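Alpha-L-arabinofuranosidase B (Aspergillus kawachii, PDB 6SXT) releases terminal non-reducing alpha-L-arabinofuranosyl residues from arabinoxylan, L-arabinan and arabinogalactan by hydrolysis, using a catalytic domain joined to an arabinose-binding domain. Local coordinates at residues 403-408 with 443-448; 453-456 with 462-465. All coordinates share one frame; numbering follows the deposited sequence.

Contact 1. Residues 403-408 with 443-448; sequences FELLLN and RYFRHY. With SO4 (sulfate ion), chain F.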
loop_
_atom_site.group_PDB
_atom_site.type_symbol
_atom_site.label_atom_id
_atom_site.label_comp_id
_atom_site.label_asym_id
_atom_site.label_seq_id
_atom_site.Cartn_x
_atom_site.Cartn_y
_atom_site.Cartn_z
ATOM N N PHE A 403 -4.686 15.103 7.870
ATOM C CA PHE A 403 -4.100 15.628 6.615
ATOM C C PHE A 403 -3.710 17.110 6.694
ATOM O O PHE A 403 -3.321 17.693 5.674
ATOM C CB PHE A 403 -5.026 15.392 5.414
ATOM C CG PHE A 403 -5.348 13.926 5.215
ATOM C CD1 PHE A 403 -4.342 12.974 5.188
ATOM C CD2 PHE A 403 -6.648 13.515 5.142
ATOM C CE1 PHE A 403 -4.653 11.625 5.022
ATOM C CE2 PHE A 403 -6.953 12.179 4.911
ATOM C CZ PHE A 403 -5.958 11.253 4.908
ATOM N N GLU A 404 -3.665 17.662 7.909
ATOM C CA GLU A 404 -2.998 18.965 8.140
ATOM C C GLU A 404 -1.596 18.693 8.689
ATOM O O GLU A 404 -1.383 17.721 9.460
ATOM C CB GLU A 404 -3.799 19.830 9.123
ATOM C CG GLU A 404 -3.148 21.207 9.276
ATOM C CD GLU A 404 -3.999 22.220 10.039
ATOM O OE1 GLU A 404 -5.184 21.899 10.283
ATOM O OE2 GLU A 404 -3.473 23.350 10.323
ATOM N N LEU A 405 -0.623 19.514 8.315
ATOM C CA LEU A 405 0.745 19.373 8.853
ATOM C C LEU A 405 0.833 20.147 10.182
ATOM O O LEU A 405 0.542 21.367 10.191
ATOM C CB LEU A 405 1.818 19.872 7.905
ATOM C CG LEU A 405 1.820 19.168 6.527
ATOM C CD1 LEU A 405 3.073 19.516 5.797
ATOM C CD2 LEU A 405 1.680 17.665 6.665
ATOM N N LEU A 406 1.258 19.422 11.180
ATOM C CA LEU A 406 1.373 19.953 12.554
ATOM C C LEU A 406 2.777 19.713 13.025
ATOM O O LEU A 406 3.476 18.813 12.560
ATOM C CB LEU A 406 0.415 19.258 13.504
ATOM C CG LEU A 406 -1.079 19.317 13.178
ATOM C CD1 LEU A 406 -1.807 18.571 14.264
ATOM C CD2 LEU A 406 -1.619 20.739 13.023
ATOM N N LEU A 407 3.270 20.610 13.889
ATOM C CA LEU A 407 4.541 20.396 14.558
ATOM C C LEU A 407 4.271 19.793 15.931
ATOM O O LEU A 407 3.767 20.528 16.837
ATOM C CB LEU A 407 5.323 21.721 14.690
ATOM C CG LEU A 407 6.656 21.590 15.402
ATOM C CD1 LEU A 407 7.631 20.692 14.636
ATOM C CD2 LEU A 407 7.300 22.956 15.592
ATOM N N ASN A 408 4.581 18.514 16.105
ATOM C CA ASN A 408 4.274 17.756 17.325
ATOM C C ASN A 408 5.512 17.039 17.799
ATOM O O ASN A 408 6.430 16.679 16.997
ATOM C CB ASN A 408 3.115 16.764 17.141
ATOM C CG ASN A 408 1.753 17.337 16.864
ATOM O OD1 ASN A 408 0.908 16.683 16.233
ATOM N ND2 ASN A 408 1.411 18.539 17.346
ATOM N N ARG A 443 -0.395 11.852 -1.173
ATOM C CA ARG A 443 -0.375 13.210 -0.570
ATOM C C ARG A 443 1.025 13.746 -0.409
ATOM O O ARG A 443 1.973 12.999 -0.185
ATOM C CB ARG A 443 -1.109 13.141 0.757
ATOM C CG ARG A 443 -2.602 12.862 0.606
ATOM C CD ARG A 443 -3.325 12.673 1.929
ATOM N NE ARG A 443 -4.742 12.491 1.662
ATOM C CZ ARG A 443 -5.618 13.467 1.402
ATOM N NH1 ARG A 443 -5.259 14.725 1.472
ATOM N NH2 ARG A 443 -6.854 13.167 1.029
ATOM N N TYR A 444 1.099 15.074 -0.501
ATOM C CA TYR A 444 2.328 15.846 -0.534
ATOM C C TYR A 444 2.213 17.061 0.371
ATOM O O TYR A 444 1.113 17.571 0.532
ATOM C CB TYR A 444 2.582 16.388 -1.942
ATOM C CG TYR A 444 2.939 15.341 -2.976
ATOM C CD1 TYR A 444 1.973 14.599 -3.590
ATOM C CD2 TYR A 444 4.260 15.133 -3.324
ATOM C CE1 TYR A 444 2.323 13.579 -4.462
ATOM C CE2 TYR A 444 4.619 14.171 -4.246
ATOM C CZ TYR A 444 3.634 13.416 -4.827
ATOM O OH TYR A 444 3.990 12.445 -5.763
ATOM N N PHE A 445 3.342 17.495 0.921
ATOM C CA PHE A 445 3.385 18.883 1.487
ATOM C C PHE A 445 2.715 19.815 0.478
ATOM O O PHE A 445 3.151 19.846 -0.694
ATOM C CB PHE A 445 4.788 19.424 1.715
ATOM C CG PHE A 445 5.487 19.086 3.012
ATOM C CD1 PHE A 445 5.450 17.839 3.607
ATOM C CD2 PHE A 445 6.214 20.084 3.651
ATOM C CE1 PHE A 445 6.165 17.565 4.759
ATOM C CE2 PHE A 445 6.915 19.822 4.805
ATOM C CZ PHE A 445 6.869 18.579 5.374
ATOM N N ARG A 446 1.713 20.577 0.894
ATOM C CA ARG A 446 0.982 21.474 -0.021
ATOM C C ARG A 446 0.511 22.689 0.781
ATOM O O ARG A 446 -0.185 22.482 1.794
ATOM C CB ARG A 446 -0.214 20.752 -0.667
ATOM C CG ARG A 446 -0.913 21.553 -1.774
ATOM C CD ARG A 446 -2.161 22.329 -1.294
ATOM N NE ARG A 446 -2.532 23.185 -2.408
ATOM C CZ ARG A 446 -3.295 22.796 -3.432
ATOM N NH1 ARG A 446 -3.999 21.686 -3.359
ATOM N NH2 ARG A 446 -3.390 23.589 -4.490
ATOM N N HIS A 447 0.867 23.890 0.319
ATOM C CA HIS A 447 0.350 25.131 0.963
ATOM C C HIS A 447 -1.004 25.493 0.329
ATOM O O HIS A 447 -1.207 25.394 -0.906
ATOM C CB HIS A 447 1.374 26.265 1.013
ATOM C CG HIS A 447 1.735 26.810 -0.307
ATOM N ND1 HIS A 447 0.970 27.812 -0.872
ATOM C CD2 HIS A 447 2.680 26.467 -1.219
ATOM C CE1 HIS A 447 1.477 28.104 -2.046
ATOM N NE2 HIS A 447 2.498 27.280 -2.300
ATOM N N TYR A 448 -1.937 25.865 1.189
ATOM C CA TYR A 448 -3.307 26.246 0.806
ATOM C C TYR A 448 -3.773 27.312 1.817
ATOM O O TYR A 448 -3.874 27.024 3.012
ATOM C CB TYR A 448 -4.234 25.030 0.770
ATOM C CG TYR A 448 -5.613 25.331 0.248
ATOM C CD1 TYR A 448 -5.884 25.287 -1.103
ATOM C CD2 TYR A 448 -6.625 25.659 1.125
ATOM C CE1 TYR A 448 -7.163 25.548 -1.578
ATOM C CE2 TYR A 448 -7.905 25.925 0.665
ATOM C CZ TYR A 448 -8.161 25.874 -0.691
ATOM O OH TYR A 448 -9.417 26.136 -1.153
HETATM S S SO4 F . 3.064 18.536 21.084
HETATM O O1 SO4 F . 4.308 18.833 21.705
HETATM O O2 SO4 F . 2.668 19.544 20.184
HETATM O O3 SO4 F . 2.024 18.487 22.055
HETATM O O4 SO4 F . 3.165 17.235 20.411
#
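The guanidinium of Arg443 lies flat on one face of the Phe403 ring, a stacked cation-pi pair of the beta-trefoil arabinose-binding domain, with CZ 3.8 Å from the ring centroid and the planes 15° apart. NE sits over the middle of the ring, and CD also touches the face, 3.4 Å from CD1 of Phe403. An edge-to-face partner for the same ring is Tyr440. The Arg443 chain, extended from CG to NE, crosses the phenylalanine side chain at about a right angle. Its NH1 donates to Ala454 O, which helps fix the rotation of the guanidinium, and CZ stands only 8° off the ring normal. The second flat group, the Phe445 ring, takes a leucine methyl on one face and packs edge-to-face with Phe422. Leu405 CD1 stands above its centre in a CH-pi contact, 3.6 Å from the centroid and 7° off the normal. Both segments supply substrate-binding residues, Phe403 and His447. Near the far end of strand 404-409, remote from the paired side chains, a sulfate probably from the crystallisation liquor accepts a hydrogen bond from Asn408, 3.3 Å from ND2 to sulfate O2.

Contact 2. Residues 453-456 with 462-465; sequences YAAS and TFDS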
loop_
_atom_site.group_PDB
_atom_site.type_symbol
_atom_site.label_atom_id
_atom_site.label_comp_id
_atom_site.label_asym_id
_atom_site.label_seq_id
_atom_site.Cartn_x
_atom_site.Cartn_y
_atom_site.Cartn_z
ATOM N N TYR A 453 -0.623 21.398 4.410
ATOM C CA TYR A 453 -1.415 20.163 4.459
ATOM C C TYR A 453 -0.628 19.040 3.764
ATOM O O TYR A 453 0.326 19.330 3.071
ATOM C CB TYR A 453 -2.765 20.350 3.764
ATOM C CG TYR A 453 -3.620 21.441 4.374
ATOM C CD1 TYR A 453 -4.436 21.156 5.435
ATOM C CD2 TYR A 453 -3.547 22.745 3.898
ATOM C CE1 TYR A 453 -5.189 22.153 6.039
ATOM C CE2 TYR A 453 -4.277 23.762 4.528
ATOM C CZ TYR A 453 -5.110 23.455 5.579
ATOM O OH TYR A 453 -5.870 24.451 6.170
ATOM N N ALA A 454 -1.066 17.820 4.031
ATOM C CA ALA A 454 -0.693 16.657 3.192
ATOM C C ALA A 454 -1.860 16.485 2.213
ATOM O O ALA A 454 -2.888 15.936 2.586
ATOM C CB ALA A 454 -0.453 15.459 4.070
ATOM N N ALA A 455 -1.724 17.096 1.055
ATOM C CA ALA A 455 -2.826 17.222 0.070
ATOM C C ALA A 455 -2.590 16.258 -1.098
ATOM O O ALA A 455 -1.434 16.074 -1.531
ATOM C CB ALA A 455 -2.903 18.619 -0.477
ATOM N N SER A 456 -3.705 15.779 -1.628
ATOM C CA SER A 456 -3.732 15.035 -2.899
ATOM C C SER A 456 -4.075 15.981 -4.045
ATOM O O SER A 456 -4.670 17.043 -3.848
ATOM C CB SER A 456 -4.614 13.838 -2.794
ATOM O OG SER A 456 -5.968 14.196 -2.508
ATOM N N THR A 462 -10.948 20.398 0.919
ATOM C CA THR A 462 -10.830 21.657 0.152
ATOM C C THR A 462 -9.372 21.892 -0.259
ATOM O O THR A 462 -9.155 22.372 -1.369
ATOM C CB THR A 462 -11.396 22.840 0.949
ATOM O OG1 THR A 462 -10.665 22.843 2.177
ATOM C CG2 THR A 462 -12.889 22.698 1.140
ATOM N N PHE A 463 -8.404 21.497 0.571
ATOM C CA PHE A 463 -6.972 21.756 0.311
ATOM C C PHE A 463 -6.382 20.702 -0.660
ATOM O O PHE A 463 -5.202 20.797 -0.953
ATOM C CB PHE A 463 -6.173 21.753 1.609
ATOM C CG PHE A 463 -6.439 20.611 2.545
ATOM C CD1 PHE A 463 -5.839 19.365 2.359
ATOM C CD2 PHE A 463 -7.299 20.757 3.630
ATOM C CE1 PHE A 463 -6.068 18.348 3.262
ATOM C CE2 PHE A 463 -7.562 19.715 4.504
ATOM C CZ PHE A 463 -6.924 18.505 4.345
ATOM N N ASP A 464 -7.213 19.806 -1.171
ATOM C CA ASP A 464 -6.826 18.904 -2.282
ATOM C C ASP A 464 -7.159 19.548 -3.612
ATOM O O ASP A 464 -7.107 18.862 -4.657
ATOM C CB ASP A 464 -7.544 17.559 -2.201
ATOM C CG ASP A 464 -7.331 16.730 -0.950
ATOM O OD1 ASP A 464 -6.264 16.861 -0.330
ATOM O OD2 ASP A 464 -8.267 15.971 -0.588
ATOM N N SER A 465 -7.417 20.862 -3.659
ATOM C CA SER A 465 -7.700 21.531 -4.951
ATOM C C SER A 465 -6.658 21.221 -6.020
ATOM O O SER A 465 -5.429 21.362 -5.832
ATOM C CB SER A 465 -7.852 23.032 -4.765
ATOM O OG SER A 465 -8.066 23.630 -6.015
#
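Tyr453 and Phe463 form an offset stack, rings 8° from parallel and centroids 4.0 Å apart, joining strand 451-455 of the beta-trefoil domain to the loop that follows it. The overlap is displaced: CD1 of Tyr453 stands over the middle of the Phe463 ring, whereas Phe463 CD2 falls toward the rim of the tyrosine, 3.4 Å from its CD1. Phe463 CB continues the contact over the same tyrosine ring as a CH-pi donor, 3.9 Å from the centroid. With chi1 at 47°, CG of Phe463 falls between the backbone N and the carbonyl carbon, and its ring lies over the face of Tyr453. At the edge of the phenylalanine ring lie Ala455 CB and the carbonyl oxygen of Ala454; Ala455 CB also packs against Phe463 O at 3.2 Å.

Farther along, Asp464 reaches the backbone of Ser456. Its OD1 accepts the backbone N-H of Ser456 at 3.1 Å from N, a fairly straight bond (162°) that arrives from above the carboxylate plane. OD1 also meets Arg443 NH1 in a salt bridge, so two donors grip one oxygen, while OD2 takes the N-H of Gln461; together these bonds hold the buried carboxylate and would be expected to favour its charged form. Ser456 OG packs beside Asp464 CG but gives its polar end to Gly458 O, within the connecting loop.

In the next shell, Arg446 NH1 hydrogen-bonds to the carbonyl oxygens of Phe463 and Ser465, tying the loop to strand 444-448. The turn carrying Phe463 and Asp464 is closed by Ser465 N bonding to Thr462 O, 3.2 Å apart.

How the contacts relate
Contacts 1 and 2 follow each other along the chain and lie side by side in the arabinose-binding domain, their centres about 8 Å apart. They share a two-stranded antiparallel sheet, since strand 444-448 of contact 1 pairs with strand 451-455 of contact 2. Two further joints connect them: Phe403 O lies 2.8 Å from Ala454 N, a probable hydrogen bond, and Arg446 CB packs 3.4 Å from Ala455 CB. Phe403 and His447 of contact 1 bind substrate. The nearest side-chain atoms of Phe403 and Phe463 are about 4 Å apart, so contact 2 probably lies beside the sugar-binding surface to which Phe403 belongs.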